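Local coordinates for protein mannan endo-1,6-alpha-mannosidase (Chaetomium thermophilum, PDB 6RY0) that probably transfers GPI-anchored glycoproteins into the fungal cell wall, as a calcium-binding glycosyl hydrolase family 76 member related to endo-1,6-alpha-mannosidases, at residues H100-G105 with N143-P148. Residues are numbered along the deposited sequence; the frame is centred on the assembly and turned at random. Where two conformers were deposited one is given.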
loop_
_atom_site.group_PDB
_atom_site.type_symbol
_atom_site.label_atom_id
_atom_site.label_comp_id
_atom_site.label_asym_id
_atom_site.label_seq_id
_atom_site.Cartn_x
_atom_site.Cartn_y
_atom_site.Cartn_z
ATOM N N HIS A 100 -7.457 2.205 -18.774
ATOM C CA HIS A 100 -7.433 0.954 -19.536
ATOM C C HIS A 100 -6.171 0.156 -19.260
ATOM O O HIS A 100 -6.206 -1.067 -19.104
ATOM C CB HIS A 100 -7.632 1.220 -21.048
ATOM C CG HIS A 100 -6.511 1.962 -21.729
ATOM N ND1 HIS A 100 -6.265 3.312 -21.554
ATOM C CD2 HIS A 100 -5.626 1.546 -22.671
ATOM C CE1 HIS A 100 -5.250 3.679 -22.320
ATOM N NE2 HIS A 100 -4.858 2.631 -23.021
ATOM N N VAL A 101 -5.044 0.852 -19.217
ATOM C CA VAL A 101 -3.764 0.213 -18.952
ATOM C C VAL A 101 -3.753 -0.432 -17.564
ATOM O O VAL A 101 -3.245 -1.539 -17.365
ATOM C CB VAL A 101 -2.614 1.293 -19.063
ATOM C CG1 VAL A 101 -1.294 0.756 -18.587
ATOM C CG2 VAL A 101 -2.516 1.838 -20.480
ATOM N N ILE A 102 -4.318 0.278 -16.598
ATOM C CA ILE A 102 -4.353 -0.187 -15.226
ATOM C C ILE A 102 -5.311 -1.362 -15.068
ATOM O O ILE A 102 -4.974 -2.342 -14.401
ATOM C CB ILE A 102 -4.677 0.998 -14.303
ATOM C CG1 ILE A 102 -3.600 2.088 -14.437
ATOM C CG2 ILE A 102 -4.879 0.530 -12.861
ATOM C CD1 ILE A 102 -2.187 1.693 -14.084
ATOM N N MET A 103 -6.473 -1.298 -15.699
ATOM C CA MET A 103 -7.378 -2.435 -15.630
ATOM C C MET A 103 -6.686 -3.661 -16.218
ATOM O O MET A 103 -6.766 -4.750 -15.621
ATOM C CB MET A 103 -8.701 -2.160 -16.355
ATOM C CG MET A 103 -9.640 -3.342 -16.308
ATOM S SD MET A 103 -11.087 -3.155 -17.324
ATOM C CE MET A 103 -11.918 -1.810 -16.472
ATOM N N GLU A 104 -6.021 -3.518 -17.358
ATOM C CA GLU A 104 -5.329 -4.645 -17.983
ATOM C C GLU A 104 -4.276 -5.234 -17.048
ATOM O O GLU A 104 -4.159 -6.462 -16.899
ATOM C CB GLU A 104 -4.690 -4.235 -19.310
ATOM C CG GLU A 104 -3.858 -5.296 -20.040
ATOM C CD GLU A 104 -3.028 -4.748 -21.214
ATOM O OE1 GLU A 104 -2.217 -3.797 -21.073
ATOM O OE2 GLU A 104 -3.161 -5.339 -22.289
ATOM N N GLY A 105 -3.486 -4.376 -16.426
ATOM C CA GLY A 105 -2.447 -4.823 -15.533
ATOM C C GLY A 105 -2.996 -5.544 -14.307
ATOM O O GLY A 105 -2.500 -6.613 -13.919
ATOM N N ASN A 143 -13.178 3.232 -4.882
ATOM C CA ASN A 143 -13.090 4.416 -5.736
ATOM C C ASN A 143 -14.035 4.335 -6.937
ATOM O O ASN A 143 -14.048 5.217 -7.775
ATOM C CB ASN A 143 -11.644 4.630 -6.189
ATOM C CG ASN A 143 -10.759 5.165 -5.094
ATOM O OD1 ASN A 143 -11.209 5.388 -3.982
ATOM N ND2 ASN A 143 -9.461 5.354 -5.397
ATOM N N LYS A 144 -14.819 3.270 -7.036
ATOM C CA LYS A 144 -15.729 3.066 -8.168
ATOM C C LYS A 144 -14.960 3.049 -9.488
ATOM O O LYS A 144 -15.433 3.512 -10.512
ATOM C CB LYS A 144 -16.881 4.074 -8.153
ATOM C CG LYS A 144 -17.709 3.982 -6.908
ATOM C CD LYS A 144 -18.852 4.982 -6.850
ATOM C CE LYS A 144 -19.881 4.780 -7.893
ATOM N NZ LYS A 144 -20.982 5.724 -7.605
ATOM N N PHE A 145 -13.750 2.494 -9.443
ATOM C CA PHE A 145 -12.959 2.308 -10.666
ATOM C C PHE A 145 -13.781 1.437 -11.620
ATOM O O PHE A 145 -14.420 0.475 -11.191
ATOM C CB PHE A 145 -11.632 1.653 -10.282
ATOM C CG PHE A 145 -10.585 1.638 -11.349
ATOM C CD1 PHE A 145 -10.001 2.805 -11.780
ATOM C CD2 PHE A 145 -10.114 0.459 -11.849
ATOM C CE1 PHE A 145 -9.012 2.800 -12.728
ATOM C CE2 PHE A 145 -9.123 0.438 -12.783
ATOM C CZ PHE A 145 -8.583 1.616 -13.238
ATOM N N PRO A 146 -13.772 1.734 -12.923
ATOM C CA PRO A 146 -14.627 0.950 -13.816
ATOM C C PRO A 146 -14.452 -0.544 -13.665
ATOM O O PRO A 146 -13.348 -1.064 -13.489
ATOM C CB PRO A 146 -14.200 1.433 -15.210
ATOM C CG PRO A 146 -13.787 2.871 -14.961
ATOM C CD PRO A 146 -13.098 2.846 -13.621
ATOM N N ASN A 147 -15.558 -1.256 -13.741
ATOM C CA ASN A 147 -15.549 -2.690 -13.546
ATOM C C ASN A 147 -14.925 -3.415 -14.711
ATOM O O ASN A 147 -15.160 -3.057 -15.862
ATOM C CB ASN A 147 -16.970 -3.208 -13.379
ATOM C CG ASN A 147 -17.632 -2.758 -12.101
ATOM O OD1 ASN A 147 -16.979 -2.511 -11.076
ATOM N ND2 ASN A 147 -18.950 -2.679 -12.125
ATOM N N PRO A 148 -14.221 -4.512 -14.442
ATOM C CA PRO A 148 -13.808 -5.440 -15.504
ATOM C C PRO A 148 -14.995 -6.000 -16.237
ATOM O O PRO A 148 -16.115 -5.948 -15.722
ATOM C CB PRO A 148 -13.095 -6.576 -14.733
ATOM C CG PRO A 148 -12.632 -5.910 -13.445
ATOM C CD PRO A 148 -13.778 -4.987 -13.120
#
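Met103 and Ile102, on one flank of helix 99-108, meet the loop that leaves helix 127-142 through a Schellman motif at Lys144, within the (alpha/alpha)6 barrel of glycosyl hydrolase family 76. The two segments are joined by apolar packing. Met103 makes one group of contacts, along the loop backbone. It was modelled in two conformers, and the SD and CE details hold for the one described. In it the chain runs extended to SD, which rests 4.0 Å from CA of Pro148, and then bends at chi3 (-66°). Beyond the bend, the methyl CE faces two consecutive loop carbonyl oxygens, 3.4 Å from Pro146 O and 3.5 Å from Asn147 O. Trp155 of helix 155-167 also touches this side chain, and its NE1 donates a hydrogen bond to Pro146 O.

Phe145 makes the second group, reaching from the loop to the helix with its far end leading. The backbone N of Met103 lies at the ring edge, near its plane, 4.3 Å from CE2. Ile102 also packs on Met83 and Tyr86 of helix 76-93, so the contact continues into the neighbouring helix. Phe145 has CG anti to the backbone N (chi1 -168°), and its side chain crosses that of Ile102 at about a right angle, with CG2 of Ile102 coming obliquely to the ring, 3.9 Å from Phe145 CZ.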